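Nuclear polyadenylated rna-binding protein NAB2 (Saccharomyces cerevisiae, PDB 2V75) binds the poly(A) tails of mRNAs and pre-mRNAs, protecting them from degradation by the exosome, and takes part in poly(A) tail length control and nuclear export. Local coordinates at residues N23-I28 and F56-R61; A15-G20 and A65-T70. One frame throughout, in Å; residues are numbered along the deposited sequence.

Contact 1: N23-I28 and F56-R61; sequences NFNEDI and FDSVSR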
loop_
_atom_site.group_PDB
_atom_site.type_symbol
_atom_site.label_atom_id
_atom_site.label_comp_id
_atom_site.label_asym_id
_atom_site.label_seq_id
_atom_site.Cartn_x
_atom_site.Cartn_y
_atom_site.Cartn_z
ATOM N N ASN A 23 -11.199 -3.161 10.864
ATOM C CA ASN A 23 -11.496 -1.848 11.431
ATOM C C ASN A 23 -10.912 -0.694 10.653
ATOM O O ASN A 23 -10.719 0.372 11.215
ATOM C CB ASN A 23 -10.974 -1.714 12.865
ATOM C CG ASN A 23 -11.683 -2.620 13.823
ATOM O OD1 ASN A 23 -11.143 -3.651 14.222
ATOM N ND2 ASN A 23 -12.906 -2.250 14.198
ATOM N N PHE A 24 -10.580 -0.901 9.389
ATOM C CA PHE A 24 -10.064 0.189 8.600
ATOM C C PHE A 24 -11.207 1.028 8.050
ATOM O O PHE A 24 -11.958 0.563 7.189
ATOM C CB PHE A 24 -9.237 -0.363 7.457
ATOM C CG PHE A 24 -8.478 0.688 6.725
ATOM C CD1 PHE A 24 -7.238 1.101 7.160
ATOM C CD2 PHE A 24 -9.017 1.268 5.604
ATOM C CE1 PHE A 24 -6.565 2.078 6.500
ATOM C CE2 PHE A 24 -8.357 2.241 4.947
ATOM C CZ PHE A 24 -7.143 2.658 5.388
ATOM N N ASN A 25 -11.316 2.263 8.526
ATOM C CA ASN A 25 -12.505 3.081 8.255
ATOM C C ASN A 25 -12.365 4.138 7.143
ATOM O O ASN A 25 -13.346 4.765 6.724
ATOM C CB ASN A 25 -13.013 3.716 9.566
ATOM C CG ASN A 25 -12.546 5.150 9.775
ATOM O OD1 ASN A 25 -11.356 5.451 9.712
ATOM N ND2 ASN A 25 -13.498 6.041 10.067
ATOM N N GLU A 26 -11.153 4.287 6.626
ATOM C CA GLU A 26 -10.811 5.413 5.774
ATOM C C GLU A 26 -11.130 5.113 4.308
ATOM O O GLU A 26 -11.342 3.972 3.929
ATOM C CB GLU A 26 -9.323 5.706 5.968
ATOM C CG GLU A 26 -8.925 5.971 7.433
ATOM C CD GLU A 26 -9.101 7.431 7.810
ATOM O OE1 GLU A 26 -9.905 8.122 7.137
ATOM O OE2 GLU A 26 -8.424 7.876 8.761
ATOM N N ASP A 27 -11.144 6.136 3.461
ATOM C CA ASP A 27 -11.455 5.969 2.049
ATOM C C ASP A 27 -10.295 5.198 1.439
ATOM O O ASP A 27 -9.174 5.735 1.344
ATOM C CB ASP A 27 -11.609 7.384 1.481
ATOM C CG ASP A 27 -11.942 7.420 0.017
ATOM O OD1 ASP A 27 -11.517 6.548 -0.770
ATOM O OD2 ASP A 27 -12.624 8.382 -0.372
ATOM N N ILE A 28 -10.543 3.938 1.036
ATOM C CA ILE A 28 -9.455 3.060 0.591
ATOM C C ILE A 28 -8.838 3.585 -0.702
ATOM O O ILE A 28 -7.631 3.620 -0.800
ATOM C CB ILE A 28 -9.944 1.611 0.430
ATOM C CG1 ILE A 28 -10.098 0.972 1.808
ATOM C CG2 ILE A 28 -8.999 0.779 -0.401
ATOM C CD1 ILE A 28 -10.916 -0.364 1.722
ATOM N N PHE A 56 -3.812 10.095 9.026
ATOM C CA PHE A 56 -4.801 9.104 9.426
ATOM C C PHE A 56 -4.470 8.619 10.852
ATOM O O PHE A 56 -3.593 7.802 10.995
ATOM C CB PHE A 56 -4.751 7.928 8.459
ATOM C CG PHE A 56 -4.953 8.363 7.019
ATOM C CD1 PHE A 56 -6.189 8.826 6.603
ATOM C CD2 PHE A 56 -3.882 8.335 6.132
ATOM C CE1 PHE A 56 -6.386 9.255 5.261
ATOM C CE2 PHE A 56 -4.054 8.791 4.823
ATOM C CZ PHE A 56 -5.288 9.252 4.427
ATOM N N ASP A 57 -5.151 9.158 11.853
ATOM C CA ASP A 57 -4.983 8.745 13.244
ATOM C C ASP A 57 -5.810 7.518 13.648
ATOM O O ASP A 57 -5.686 7.025 14.780
ATOM C CB ASP A 57 -5.251 9.912 14.174
ATOM C CG ASP A 57 -6.605 10.554 13.946
ATOM O OD1 ASP A 57 -7.433 9.986 13.172
ATOM O OD2 ASP A 57 -6.825 11.643 14.531
ATOM N N SER A 58 -6.620 7.021 12.723
ATOM C CA SER A 58 -7.434 5.826 12.914
ATOM C C SER A 58 -6.698 4.515 12.601
ATOM O O SER A 58 -7.256 3.434 12.810
ATOM C CB SER A 58 -8.671 5.961 12.005
ATOM O OG SER A 58 -8.242 6.271 10.663
ATOM N N VAL A 59 -5.472 4.625 12.083
ATOM C CA VAL A 59 -4.641 3.500 11.670
ATOM C C VAL A 59 -3.309 3.597 12.408
ATOM O O VAL A 59 -2.641 4.657 12.422
ATOM C CB VAL A 59 -4.346 3.493 10.165
ATOM C CG1 VAL A 59 -3.813 2.018 9.721
ATOM C CG2 VAL A 59 -5.613 3.965 9.421
ATOM N N SER A 60 -2.935 2.488 13.020
ATOM C CA SER A 60 -1.682 2.434 13.779
ATOM C C SER A 60 -0.483 2.589 12.864
ATOM O O SER A 60 -0.520 2.227 11.666
ATOM C CB SER A 60 -1.581 1.120 14.580
ATOM O OG SER A 60 -1.453 0.047 13.677
ATOM N N ARG A 61 0.618 3.086 13.424
ATOM C CA ARG A 61 1.856 3.141 12.655
ATOM C C ARG A 61 2.331 1.737 12.276
ATOM O O ARG A 61 2.806 1.510 11.162
ATOM C CB ARG A 61 2.910 3.951 13.418
ATOM C CG ARG A 61 4.199 3.965 12.806
ATOM C CD ARG A 61 5.191 4.929 13.553
ATOM N NE ARG A 61 6.250 5.149 12.587
ATOM C CZ ARG A 61 6.508 6.271 11.915
ATOM N NH1 ARG A 61 5.883 7.419 12.149
ATOM N NH2 ARG A 61 7.501 6.212 11.033
HETATM O O HOH W 1 -9.999 2.169 12.835
HETATM O O HOH W 2 -8.975 3.031 10.237
#
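The carboxylate of E26 and the hydroxyl of S58 make the one direct hydrogen bond between these two loops, S58 OG donating to E26 OE2 over a very short 2.5 Å. The same carboxylate oxygen lies near the plane of the F56 ring, at its edge, with E26 OE2 3.2 Å from F56 CD1; carboxylate and ring planes stand 77° apart. E26 is bent at chi2 (-87°), which places CD on the side of S58 and F56. Replacing E26 by an alanine would probably leave the S58 hydroxyl without its acceptor and open a gap beside the edge of the F56 ring. Next to the polar pair, F24 CE1 comes within 3.6 Å of V59 CG2, the methyl approaching the ring obliquely. The F24 ring reaches this methyl with CG anti to its backbone N (chi1 -170°). N25 makes a looser contact, its OD1 3.4 Å from S58 OG.

Both segments are interhelical loops of the all-helical N-terminal domain of Nab2, whose family belongs to the PWI-like clan: N23-I28 leads from helix 7-18 into helix 28-40, and F56-R61 from helix 45-55 into helix 61-79. Each loop closes with an N-cap residue just before the next helix: D27 OD1 accepts from the backbone N of Y30 and S60 OG from that of T63.

Two waters bridge the backbones of the loops. One water lies 2.5 Å from N23 O and 3.0 Å from S58 O, placed to donate to both, although it has more acceptors in reach than protons; a second accepts from N25 N at 3.0 Å and makes a weak bond to S58 O. Behind this surface contact, F56 and E26 both rest on V31 of helix 28-40, while F24 packs on L18 of helix 7-18.

Contact 2: A15-G20 and A65-T70; sequences AEKLAG and ANVVQT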
loop_
_atom_site.group_PDB
_atom_site.type_symbol
_atom_site.label_atom_id
_atom_site.label_comp_id
_atom_site.label_asym_id
_atom_site.label_seq_id
_atom_site.Cartn_x
_atom_site.Cartn_y
_atom_site.Cartn_z
ATOM N N ALA A 15 -4.940 -0.948 -2.426
ATOM C CA ALA A 15 -6.349 -1.094 -2.076
ATOM C C ALA A 15 -6.708 -2.502 -1.590
ATOM O O ALA A 15 -7.488 -2.648 -0.659
ATOM C CB ALA A 15 -7.255 -0.633 -3.254
ATOM N N GLU A 16 -6.174 -3.539 -2.228
ATOM C CA GLU A 16 -6.484 -4.902 -1.827
ATOM C C GLU A 16 -5.955 -5.169 -0.411
ATOM O O GLU A 16 -6.614 -5.825 0.417
ATOM C CB GLU A 16 -5.903 -5.908 -2.831
ATOM C CG GLU A 16 -6.506 -5.802 -4.178
ATOM C CD GLU A 16 -7.933 -6.292 -4.240
ATOM O OE1 GLU A 16 -8.332 -7.247 -3.529
ATOM O OE2 GLU A 16 -8.645 -5.825 -5.147
ATOM N N LYS A 17 -4.767 -4.655 -0.158
ATOM C CA LYS A 17 -4.131 -4.798 1.167
ATOM C C LYS A 17 -4.942 -4.064 2.231
ATOM O O LYS A 17 -5.320 -4.642 3.260
ATOM C CB LYS A 17 -2.703 -4.304 1.104
ATOM C CG LYS A 17 -1.928 -4.344 2.449
ATOM C CD LYS A 17 -1.703 -5.723 2.961
ATOM C CE LYS A 17 -0.880 -5.605 4.255
ATOM N NZ LYS A 17 -0.374 -6.890 4.723
ATOM N N LEU A 18 -5.286 -2.811 1.938
ATOM C CA LEU A 18 -6.147 -2.004 2.831
ATOM C C LEU A 18 -7.493 -2.661 3.129
ATOM O O LEU A 18 -8.011 -2.655 4.265
ATOM C CB LEU A 18 -6.324 -0.622 2.215
ATOM C CG LEU A 18 -5.071 0.246 2.072
ATOM C CD1 LEU A 18 -5.520 1.548 1.344
ATOM C CD2 LEU A 18 -4.434 0.518 3.450
ATOM N N ALA A 19 -8.094 -3.280 2.114
ATOM C CA ALA A 19 -9.389 -3.897 2.305
ATOM C C ALA A 19 -9.371 -5.033 3.321
ATOM O O ALA A 19 -10.441 -5.491 3.756
ATOM C CB ALA A 19 -9.945 -4.436 0.970
ATOM N N GLY A 20 -8.193 -5.567 3.597
ATOM C CA GLY A 20 -8.089 -6.748 4.468
ATOM C C GLY A 20 -7.810 -6.386 5.920
ATOM O O GLY A 20 -7.753 -7.254 6.799
ATOM N N ALA A 65 2.930 0.773 8.493
ATOM C CA ALA A 65 4.202 0.203 8.088
ATOM C C ALA A 65 4.077 -1.109 7.302
ATOM O O ALA A 65 4.750 -1.308 6.293
ATOM C CB ALA A 65 5.153 0.037 9.290
ATOM N N ASN A 66 3.213 -2.009 7.741
ATOM C CA ASN A 66 2.947 -3.216 6.986
ATOM C C ASN A 66 2.452 -2.928 5.577
ATOM O O ASN A 66 2.898 -3.579 4.629
ATOM C CB ASN A 66 1.926 -4.048 7.713
ATOM C CG ASN A 66 1.656 -5.361 6.982
ATOM O OD1 ASN A 66 0.515 -5.701 6.670
ATOM N ND2 ASN A 66 2.735 -6.112 6.718
ATOM N N VAL A 67 1.528 -1.991 5.461
ATOM C CA VAL A 67 0.917 -1.635 4.178
ATOM C C VAL A 67 2.007 -1.046 3.303
ATOM O O VAL A 67 2.144 -1.431 2.138
ATOM C CB VAL A 67 -0.220 -0.644 4.302
ATOM C CG1 VAL A 67 -0.681 -0.162 2.877
ATOM C CG2 VAL A 67 -1.376 -1.281 5.129
ATOM N N VAL A 68 2.767 -0.110 3.858
ATOM C CA VAL A 68 3.872 0.497 3.092
ATOM C C VAL A 68 4.948 -0.534 2.631
ATOM O O VAL A 68 5.410 -0.546 1.458
ATOM C CB VAL A 68 4.448 1.737 3.842
ATOM C CG1 VAL A 68 5.699 2.206 3.129
ATOM C CG2 VAL A 68 3.361 2.867 3.969
ATOM N N GLN A 69 5.419 -1.381 3.539
ATOM C CA GLN A 69 6.308 -2.496 3.214
ATOM C C GLN A 69 5.767 -3.346 2.071
ATOM O O GLN A 69 6.453 -3.674 1.116
ATOM C CB GLN A 69 6.532 -3.327 4.492
ATOM C CG GLN A 69 7.386 -2.599 5.477
ATOM C CD GLN A 69 7.584 -3.389 6.767
ATOM O OE1 GLN A 69 6.984 -4.451 6.924
ATOM N NE2 GLN A 69 8.385 -2.857 7.678
ATOM N N THR A 70 4.487 -3.697 2.136
ATOM C CA THR A 70 3.897 -4.510 1.102
ATOM C C THR A 70 3.846 -3.788 -0.251
ATOM O O THR A 70 4.151 -4.389 -1.288
ATOM C CB THR A 70 2.448 -4.847 1.472
ATOM O OG1 THR A 70 2.469 -5.588 2.682
ATOM C CG2 THR A 70 1.714 -5.627 0.352
#
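K17 reaches from helix 7-18 across to helix 61-79, facing V67, T70 and N66 in turn. Its CB points toward the other helix, and CG, anti to the backbone N (chi1 178°), passes V67 CG2 at 4.1 Å. A bend at chi2 (66°) then turns CD toward T70, where it lies 4.2 Å from T70 OG1. From CD outward the chain is extended, and CE passes 3.7 Å from the same T70 OG1. At the tip, NZ donates a hydrogen bond to the side-chain carbonyl of N66; its modelled length is very short and the place of N66 OD1 is less sure, so the exact geometry is doubtful. The lysine and asparagine side chains cross at about a right angle.

T70 is held from within its own helix: its OG1 donates to N66 O at 2.8 Å, an oxygen that also accepts the helical bond from T70 N. The OG1 bond holds the hydroxyl beside the lysine chain; T70 N and OG1 reach N66 O from opposite faces of its plane.

The apolar part of the contact lies next to K17. L18 CD2 packs against both methyls of V67, 3.9 Å from V67 CG1 and equally far from V67 CG2, the two side chains crossing almost perpendicularly.

Both L18 and V67 are buried and continue into the helical core of the domain. L18 rests on I28 and V31 of helix 28-40, V67 touches I35 of that helix, and V68 on helix 61-79 packs against V45, V48, V49 and L52 of helix 45-55.

Overall arrangement
Contact 1 is nested along the chain inside the loop closed by contact 2: A15-G20 comes first, then N23-I28, F56-R61 and finally A65-T70. Their centres lie about 11 Å apart, with contact 2 about 4 Å from the centre of the chain and contact 1 about 12 Å from it, at the surface. Contact 2 joins helices 7-18 and 61-79 directly, whereas contact 1 joins the loops that follow helix 7-18 and precede helix 61-79. The two meet where I28 packs on A15 and F24 on L18. Together they tie helix 7-18 and its following loop to helix 61-79 and its preceding loop, within one compact N-terminal domain, the part of Nab2 required for nuclear export of poly(A) RNA.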